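Geranyltranstransferase (IspA) (Helicobacter pylori, PDB 3LLW) probably catalyses prenyl transfer in isoprenoid biosynthesis, with magnesium as cofactor, as a member of the FPP/GGPP synthase family. Local coordinates at residues A[9-14]-A[56-61]; A[60-65]-A[287-292]. One frame throughout, in Å; residues are numbered along the deposited sequence.

Contact 1. Residues A[9-14]-A[56-61]; sequences SFYYNE and FLAVLC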
ATOM      1  N   SER A   9     -34.531   0.218   0.292  1.00 59.54           N
ATOM      2  CA  SER A   9     -34.677   0.244   1.744  1.00 56.23           C
ATOM      3  C   SER A   9     -33.634  -0.664   2.370  1.00 53.13           C
ATOM      4  O   SER A   9     -33.068  -0.344   3.424  1.00 50.44           O
ATOM      5  CB  SER A   9     -36.082  -0.228   2.146  1.00 55.55           C
ATOM      6  OG  SER A   9     -36.389   0.152   3.470  1.00 61.99           O
ATOM      7  N   PHE A  10     -33.398  -1.799   1.708  1.00 46.17           N
ATOM      8  CA  PHE A  10     -32.386  -2.766   2.112  1.00 50.22           C
ATOM      9  C   PHE A  10     -30.982  -2.158   2.009  1.00 51.06           C
ATOM     10  O   PHE A  10     -30.138  -2.370   2.883  1.00 53.29           O
ATOM     11  CB  PHE A  10     -32.490  -4.023   1.242  1.00 50.81           C
ATOM     12  CG  PHE A  10     -31.356  -4.986   1.423  1.00 56.10           C
ATOM     13  CD1 PHE A  10     -31.346  -5.866   2.497  1.00 61.92           C
ATOM     14  CD2 PHE A  10     -30.308  -5.027   0.507  1.00 55.63           C
ATOM     15  CE1 PHE A  10     -30.295  -6.768   2.670  1.00 66.52           C
ATOM     16  CE2 PHE A  10     -29.251  -5.922   0.675  1.00 60.15           C
ATOM     17  CZ  PHE A  10     -29.246  -6.793   1.758  1.00 55.47           C
ATOM     18  N   TYR A  11     -30.754  -1.415   0.928  1.00 52.06           N
ATOM     19  CA  TYR A  11     -29.482  -0.762   0.665  1.00 51.07           C
ATOM     20  C   TYR A  11     -29.172   0.329   1.684  1.00 51.89           C
ATOM     21  O   TYR A  11     -28.057   0.384   2.208  1.00 58.71           O
ATOM     22  CB  TYR A  11     -29.440  -0.213  -0.766  1.00 50.12           C
ATOM     23  CG  TYR A  11     -28.364   0.833  -0.993  1.00 54.78           C
ATOM     24  CD1 TYR A  11     -27.004   0.514  -0.862  1.00 52.68           C
ATOM     25  CD2 TYR A  11     -28.702   2.139  -1.343  1.00 53.52           C
ATOM     26  CE1 TYR A  11     -26.030   1.457  -1.057  1.00 44.95           C
ATOM     27  CE2 TYR A  11     -27.724   3.091  -1.558  1.00 55.11           C
ATOM     28  CZ  TYR A  11     -26.388   2.742  -1.409  1.00 51.79           C
ATOM     29  OH  TYR A  11     -25.412   3.681  -1.613  1.00 50.92           O
ATOM     30  N   TYR A  12     -30.151   1.180   1.975  1.00 53.82           N
ATOM     31  CA  TYR A  12     -29.978   2.240   2.977  1.00 55.87           C
ATOM     32  C   TYR A  12     -29.622   1.686   4.356  1.00 54.69           C
ATOM     33  O   TYR A  12     -28.868   2.297   5.114  1.00 54.80           O
ATOM     34  CB  TYR A  12     -31.237   3.104   3.085  1.00 58.92           C
ATOM     35  CG  TYR A  12     -31.396   4.141   1.992  1.00 61.41           C
ATOM     36  CD1 TYR A  12     -30.285   4.682   1.340  1.00 56.54           C
ATOM     37  CD2 TYR A  12     -32.662   4.602   1.627  1.00 57.82           C
ATOM     38  CE1 TYR A  12     -30.429   5.638   0.344  1.00 57.04           C
ATOM     39  CE2 TYR A  12     -32.817   5.567   0.634  1.00 61.24           C
ATOM     40  CZ  TYR A  12     -31.695   6.081  -0.001  1.00 63.72           C
ATOM     41  OH  TYR A  12     -31.837   7.036  -0.985  1.00 68.43           O
ATOM     42  N   ASN A  13     -30.170   0.520   4.662  1.00 51.79           N
ATOM     43  CA  ASN A  13     -29.932  -0.126   5.931  1.00 54.69           C
ATOM     44  C   ASN A  13     -28.531  -0.759   5.991  1.00 56.18           C
ATOM     45  O   ASN A  13     -27.895  -0.746   7.047  1.00 54.77           O
ATOM     46  CB  ASN A  13     -31.038  -1.146   6.204  1.00 52.06           C
ATOM     47  CG  ASN A  13     -30.923  -1.787   7.557  1.00 51.56           C
ATOM     48  OD1 ASN A  13     -30.967  -3.013   7.670  1.00 53.95           O
ATOM     49  ND2 ASN A  13     -30.761  -0.969   8.598  1.00 52.42           N
ATOM     50  N   GLU A  14     -28.059  -1.293   4.862  1.00 52.37           N
ATOM     51  CA  GLU A  14     -26.684  -1.797   4.771  1.00 54.12           C
ATOM     52  C   GLU A  14     -25.619  -0.709   4.932  1.00 49.25           C
ATOM     53  O   GLU A  14     -24.564  -0.957   5.501  1.00 54.94           O
ATOM     54  CB  GLU A  14     -26.461  -2.587   3.485  1.00 51.08           C
ATOM     55  CG  GLU A  14     -27.159  -3.944   3.503  1.00 64.84           C
ATOM     56  CD  GLU A  14     -26.864  -4.738   4.777  1.00 71.44           C
ATOM     57  OE1 GLU A  14     -25.667  -4.913   5.110  1.00 72.96           O
ATOM     58  OE2 GLU A  14     -27.825  -5.192   5.441  1.00 68.54           O
ATOM     59  N   PHE A  56     -19.769   1.602  -3.542  1.00 45.50           N
ATOM     60  CA  PHE A  56     -19.430   0.185  -3.591  1.00 41.69           C
ATOM     61  C   PHE A  56     -20.655  -0.656  -3.276  1.00 45.96           C
ATOM     62  O   PHE A  56     -21.011  -1.595  -4.018  1.00 36.52           O
ATOM     63  CB  PHE A  56     -18.298  -0.130  -2.587  1.00 41.00           C
ATOM     64  CG  PHE A  56     -18.032  -1.609  -2.411  1.00 44.41           C
ATOM     65  CD1 PHE A  56     -18.368  -2.254  -1.230  1.00 37.35           C
ATOM     66  CD2 PHE A  56     -17.464  -2.362  -3.445  1.00 43.24           C
ATOM     67  CE1 PHE A  56     -18.130  -3.624  -1.069  1.00 48.46           C
ATOM     68  CE2 PHE A  56     -17.228  -3.734  -3.289  1.00 36.98           C
ATOM     69  CZ  PHE A  56     -17.575  -4.367  -2.116  1.00 34.95           C
ATOM     70  N   LEU A  57     -21.294  -0.305  -2.163  1.00 38.17           N
ATOM     71  CA  LEU A  57     -22.482  -1.013  -1.693  1.00 47.23           C
ATOM     72  C   LEU A  57     -23.723  -0.800  -2.564  1.00 44.00           C
ATOM     73  O   LEU A  57     -24.557  -1.682  -2.648  1.00 47.72           O
ATOM     74  CB  LEU A  57     -22.772  -0.672  -0.238  1.00 44.40           C
ATOM     75  CG  LEU A  57     -21.783  -1.218   0.786  1.00 46.78           C
ATOM     76  CD1 LEU A  57     -21.992  -0.525   2.145  1.00 39.87           C
ATOM     77  CD2 LEU A  57     -21.944  -2.724   0.904  1.00 33.61           C
ATOM     78  N   ALA A  58     -23.817   0.342  -3.234  1.00 43.20           N
ATOM     79  CA  ALA A  58     -24.905   0.596  -4.173  1.00 44.36           C
ATOM     80  C   ALA A  58     -24.929  -0.431  -5.293  1.00 44.07           C
ATOM     81  O   ALA A  58     -25.983  -0.929  -5.623  1.00 45.72           O
ATOM     82  CB  ALA A  58     -24.808   1.985  -4.751  1.00 42.07           C
ATOM     83  N   VAL A  59     -23.758  -0.745  -5.844  1.00 46.08           N
ATOM     84  CA  VAL A  59     -23.616  -1.692  -6.951  1.00 44.77           C
ATOM     85  C   VAL A  59     -23.842  -3.115  -6.461  1.00 49.37           C
ATOM     86  O   VAL A  59     -24.544  -3.902  -7.085  1.00 53.21           O
ATOM     87  CB  VAL A  59     -22.218  -1.581  -7.616  1.00 40.10           C
ATOM     88  CG1 VAL A  59     -22.139  -2.409  -8.896  1.00 40.84           C
ATOM     89  CG2 VAL A  59     -21.909  -0.153  -7.955  1.00 39.95           C
ATOM     90  N   LEU A  60     -23.250  -3.424  -5.320  1.00 49.40           N
ATOM     91  CA  LEU A  60     -23.256  -4.760  -4.777  1.00 47.33           C
ATOM     92  C   LEU A  60     -24.618  -5.233  -4.247  1.00 53.97           C
ATOM     93  O   LEU A  60     -25.081  -6.317  -4.624  1.00 56.87           O
ATOM     94  CB  LEU A  60     -22.186  -4.839  -3.708  1.00 47.89           C
ATOM     95  CG  LEU A  60     -21.992  -6.147  -2.979  1.00 48.51           C
ATOM     96  CD1 LEU A  60     -21.271  -7.161  -3.864  1.00 43.59           C
ATOM     97  CD2 LEU A  60     -21.176  -5.792  -1.800  1.00 54.11           C
ATOM     98  N   CYS A  61     -25.262  -4.418  -3.407  1.00 49.23           N
ATOM     99  CA  CYS A  61     -26.608  -4.715  -2.880  1.00 52.90           C
ATOM    100  C   CYS A  61     -27.649  -4.901  -3.975  1.00 53.97           C
ATOM    101  O   CYS A  61     -28.568  -5.705  -3.830  1.00 51.99           O
ATOM    102  CB  CYS A  61     -27.103  -3.602  -1.956  1.00 51.83           C
ATOM    103  SG  CYS A  61     -26.206  -3.443  -0.429  1.00 55.91           S
TER
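Glu14 OE1 is held by two hydrogen bonds, from Gln73 NE2 and with Tyr69 OH, while OE2 also faces Arg17 NH1 in a long, weak ion pair. A bend in the Glu14 chain (chi2 -50°) accompanies this. Across the contact Glu14 CB sits 4.0 Å from Cys61 SG, and Glu14 CG lies over one face of the Phe10 ring of its own helix, one turn back, toward the rim. That sulfur is the middle of the contact. With SG anti to its own carbonyl carbon, Cys61 points toward the 9-14 helix and meets two rings in different ways. Cys61 SG approaches the Tyr11 ring at the edge, near the ring plane, 4.1 Å from Tyr11 CD1, and meets the Phe10 ring obliquely, 4.1 Å from Phe10 CE2. Both are sulfur-aromatic contacts. Tyr11, its CG anti to the backbone N (chi1 162°), reaches across to the backbone of the other helix. Tyr11 CE1 comes to 3.3 Å from Ala58 N, the ring edge meets Leu57 CB in plane, and Tyr11 OH passes 3.6 Å from Ala58 CB to hydrogen-bond with Lys54 O, one turn earlier. The helix segments approach to 10.0 Å between axes, roughly antiparallel, crossing at 139° in this mainly helical prenyl synthase fold. Tyr69 also stacks edge-to-face on Phe10. The chemistry is thus an apolar interface with a thiol between aromatic rings and methylenes, while the buried polar tips of Glu14 and Tyr11 find their bonds beyond the two segments.

Contact 2. Residues A[60-65]-A[287-292]; sequences LCALVG and PLLQEN. With SO4 (sulfate ion), chain E.
A sulfate ion, probably from the crystallisation liquor, sits on the first turn of the helix that starts at Pro287 and takes bonds from two consecutive backbone N-H groups. Leu288 N gives its hydrogen to sulfate O1 at 2.8 Å, fairly straight at 162°, and Leu289 N gives its own to sulfate O2 at 3.0 Å and 151°. An anion here would be favoured by the positive end of the helix dipole. Pro287 CD and the Leu288 side chain lie alongside O1, while Ala62 O of the other segment is merely a neighbour, 3.4 Å from sulfate O3 and not bonded to it. The protein-to-protein part of the contact is small and close, and it centres on one methyl group. Ala62 CB points at the 287-292 helix and rests on its backbone, 3.6 Å from Leu289 CA and 3.7 Å from Leu288 O, with the CB atoms of both leucines slightly farther off. So short a side chain lets the two backbones come together, with the CA atoms of Ala62 and Leu289 5.0 Å apart. Asn292, its CG anti to the carbonyl carbon (chi1 -70°), adds to the same rest for the methyl, further along the helix: Asn292 ND2 comes to 3.5 Å from Ala62 CB and makes a probable hydrogen bond to Ala58 O, one turn back, that orients the amide. Helix 51-63 is running out at this point. Leu60 O accepts from both Leu63 N and Val64 N, after which Val64 leaves helical angles and Gly65 occupies the N-cap position of helix 66-71. Around the contact, Leu63 packs on Leu201 and Ser204 of helix 178-204, while Asn292 meets Leu8 and Tyr11 of helix 6-23; the beginning of helix 287-301 packs against both the end of helix 51-63 and helix 6-23, so the three meet in a triangle.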
ATOM      1  N   LEU A  60     -23.250  -3.424  -5.320  1.00 49.40           N
ATOM      2  CA  LEU A  60     -23.256  -4.760  -4.777  1.00 47.33           C
ATOM      3  C   LEU A  60     -24.618  -5.233  -4.247  1.00 53.97           C
ATOM      4  O   LEU A  60     -25.081  -6.317  -4.624  1.00 56.87           O
ATOM      5  CB  LEU A  60     -22.186  -4.839  -3.708  1.00 47.89           C
ATOM      6  CG  LEU A  60     -21.992  -6.147  -2.979  1.00 48.51           C
ATOM      7  CD1 LEU A  60     -21.271  -7.161  -3.864  1.00 43.59           C
ATOM      8  CD2 LEU A  60     -21.176  -5.792  -1.800  1.00 54.11           C
ATOM      9  N   CYS A  61     -25.262  -4.418  -3.407  1.00 49.23           N
ATOM     10  CA  CYS A  61     -26.608  -4.715  -2.880  1.00 52.90           C
ATOM     11  C   CYS A  61     -27.649  -4.901  -3.975  1.00 53.97           C
ATOM     12  O   CYS A  61     -28.568  -5.705  -3.830  1.00 51.99           O
ATOM     13  CB  CYS A  61     -27.103  -3.602  -1.956  1.00 51.83           C
ATOM     14  SG  CYS A  61     -26.206  -3.443  -0.429  1.00 55.91           S
ATOM     15  N   ALA A  62     -27.504  -4.132  -5.049  1.00 53.89           N
ATOM     16  CA  ALA A  62     -28.354  -4.246  -6.218  1.00 50.27           C
ATOM     17  C   ALA A  62     -28.156  -5.555  -6.982  1.00 52.83           C
ATOM     18  O   ALA A  62     -29.117  -6.126  -7.495  1.00 56.32           O
ATOM     19  CB  ALA A  62     -28.106  -3.090  -7.128  1.00 48.78           C
ATOM     20  N   LEU A  63     -26.919  -6.036  -7.050  1.00 56.73           N
ATOM     21  CA  LEU A  63     -26.580  -7.135  -7.967  1.00 56.12           C
ATOM     22  C   LEU A  63     -26.571  -8.524  -7.336  1.00 56.61           C
ATOM     23  O   LEU A  63     -26.746  -9.526  -8.038  1.00 57.88           O
ATOM     24  CB  LEU A  63     -25.256  -6.858  -8.685  1.00 54.31           C
ATOM     25  CG  LEU A  63     -25.207  -5.747  -9.741  1.00 58.65           C
ATOM     26  CD1 LEU A  63     -23.758  -5.492 -10.143  1.00 56.48           C
ATOM     27  CD2 LEU A  63     -26.070  -6.044 -10.974  1.00 57.58           C
ATOM     28  N   VAL A  64     -26.360  -8.592  -6.027  1.00 54.33           N
ATOM     29  CA  VAL A  64     -26.487  -9.870  -5.331  1.00 60.72           C
ATOM     30  C   VAL A  64     -27.845  -9.927  -4.621  1.00 62.45           C
ATOM     31  O   VAL A  64     -28.331  -8.905  -4.130  1.00 59.19           O
ATOM     32  CB  VAL A  64     -25.262 -10.166  -4.390  1.00 59.06           C
ATOM     33  CG1 VAL A  64     -25.121  -9.134  -3.295  1.00 64.12           C
ATOM     34  CG2 VAL A  64     -25.344 -11.568  -3.790  1.00 67.12           C
ATOM     35  N   GLY A  65     -28.475 -11.106  -4.621  1.00 67.52           N
ATOM     36  CA  GLY A  65     -29.734 -11.333  -3.897  1.00 69.99           C
ATOM     37  C   GLY A  65     -29.556 -11.104  -2.407  1.00 72.59           C
ATOM     38  O   GLY A  65     -28.478 -11.378  -1.869  1.00 72.07           O
ATOM     39  N   PRO A 287     -32.514  -2.578 -13.560  1.00 54.58           N
ATOM     40  CA  PRO A 287     -33.382  -1.693 -12.769  1.00 53.76           C
ATOM     41  C   PRO A 287     -32.992  -1.446 -11.301  1.00 54.84           C
ATOM     42  O   PRO A 287     -33.060  -0.296 -10.849  1.00 52.93           O
ATOM     43  CB  PRO A 287     -34.765  -2.371 -12.856  1.00 55.09           C
ATOM     44  CG  PRO A 287     -34.500  -3.776 -13.278  1.00 55.84           C
ATOM     45  CD  PRO A 287     -33.270  -3.716 -14.124  1.00 57.84           C
ATOM     46  N   LEU A 288     -32.594  -2.493 -10.577  1.00 53.65           N
ATOM     47  CA  LEU A 288     -32.221  -2.366  -9.159  1.00 51.54           C
ATOM     48  C   LEU A 288     -30.934  -1.553  -8.991  1.00 54.24           C
ATOM     49  O   LEU A 288     -30.814  -0.752  -8.062  1.00 49.45           O
ATOM     50  CB  LEU A 288     -32.096  -3.738  -8.485  1.00 46.49           C
ATOM     51  CG  LEU A 288     -33.332  -4.655  -8.511  1.00 59.48           C
ATOM     52  CD1 LEU A 288     -33.020  -6.059  -7.985  1.00 55.73           C
ATOM     53  CD2 LEU A 288     -34.513  -4.048  -7.762  1.00 52.97           C
ATOM     54  N   LEU A 289     -29.995  -1.762  -9.913  1.00 53.92           N
ATOM     55  CA  LEU A 289     -28.755  -0.994  -9.977  1.00 52.26           C
ATOM     56  C   LEU A 289     -29.023   0.464 -10.289  1.00 51.15           C
ATOM     57  O   LEU A 289     -28.489   1.376  -9.617  1.00 48.21           O
ATOM     58  CB  LEU A 289     -27.792  -1.607 -11.009  1.00 48.90           C
ATOM     59  CG  LEU A 289     -26.415  -0.969 -11.270  1.00 53.14           C
ATOM     60  CD1 LEU A 289     -25.583  -0.832 -10.012  1.00 50.03           C
ATOM     61  CD2 LEU A 289     -25.645  -1.765 -12.322  1.00 55.85           C
ATOM     62  N   GLN A 290     -29.866   0.683 -11.293  1.00 46.71           N
ATOM     63  CA  GLN A 290     -30.249   2.031 -11.676  1.00 49.17           C
ATOM     64  C   GLN A 290     -30.896   2.759 -10.497  1.00 49.72           C
ATOM     65  O   GLN A 290     -30.642   3.950 -10.293  1.00 43.74           O
ATOM     66  CB  GLN A 290     -31.184   2.000 -12.886  1.00 51.52           C
ATOM     67  CG  GLN A 290     -31.367   3.347 -13.590  1.00 62.18           C
ATOM     68  CD  GLN A 290     -32.426   4.236 -12.938  1.00 72.87           C
ATOM     69  OE1 GLN A 290     -33.444   3.749 -12.430  1.00 72.94           O
ATOM     70  NE2 GLN A 290     -32.183   5.547 -12.946  1.00 77.38           N
ATOM     71  N   GLU A 291     -31.700   2.026  -9.725  1.00 46.64           N
ATOM     72  CA  GLU A 291     -32.460   2.592  -8.623  1.00 56.40           C
ATOM     73  C   GLU A 291     -31.547   3.039  -7.482  1.00 57.43           C
ATOM     74  O   GLU A 291     -31.699   4.149  -6.965  1.00 59.03           O
ATOM     75  CB  GLU A 291     -33.490   1.580  -8.129  1.00 53.28           C
ATOM     76  CG  GLU A 291     -34.502   2.128  -7.143  1.00 64.51           C
ATOM     77  CD  GLU A 291     -35.660   1.166  -6.880  1.00 70.33           C
ATOM     78  OE1 GLU A 291     -35.410  -0.023  -6.550  1.00 70.74           O
ATOM     79  OE2 GLU A 291     -36.825   1.608  -7.004  1.00 85.72           O
ATOM     80  N   ASN A 292     -30.601   2.175  -7.105  1.00 55.70           N
ATOM     81  CA  ASN A 292     -29.618   2.494  -6.065  1.00 54.94           C
ATOM     82  C   ASN A 292     -28.702   3.659  -6.451  1.00 52.49           C
ATOM     83  O   ASN A 292     -28.496   4.582  -5.660  1.00 52.35           O
ATOM     84  CB  ASN A 292     -28.786   1.257  -5.699  1.00 54.07           C
ATOM     85  CG  ASN A 292     -29.588   0.207  -4.950  1.00 60.17           C
ATOM     86  OD1 ASN A 292     -30.784   0.368  -4.728  1.00 65.41           O
ATOM     87  ND2 ASN A 292     -28.928  -0.881  -4.560  1.00 54.41           N
TER
HETATM   88  S   SO4 E 310     -30.618  -5.528 -11.602  1.00 70.65           S
HETATM   89  O1  SO4 E 310     -32.011  -5.107 -11.472  1.00 71.19           O
HETATM   90  O2  SO4 E 310     -29.738  -4.374 -11.398  1.00 67.02           O
HETATM   91  O3  SO4 E 310     -30.335  -6.561 -10.603  1.00 75.68           O
HETATM   92  O4  SO4 E 310     -30.427  -6.101 -12.938  1.00 72.99           O

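How the contacts relate
Contacts 1 and 2 use adjoining sides of one helix, 51-63, and share Leu60 and Cys61; their centres are about 8 Å apart, on the same side of the chain's centre. Along the chain the order is 9-14, 56-61, 60-65 and, far later, 287-292. Helix 51-63 therefore brings an early helix, 6-23, and the last one, 287-301, together, and those two also touch each other: Tyr11 CB lies 3.9 Å from Asn292 ND2. Leu289 CD1 packs on Val59 CA at 3.7 Å. The result is a three-helix cluster joining both chain ends to the mainly helical body, away from the magnesium-binding Asp94 and Asp100.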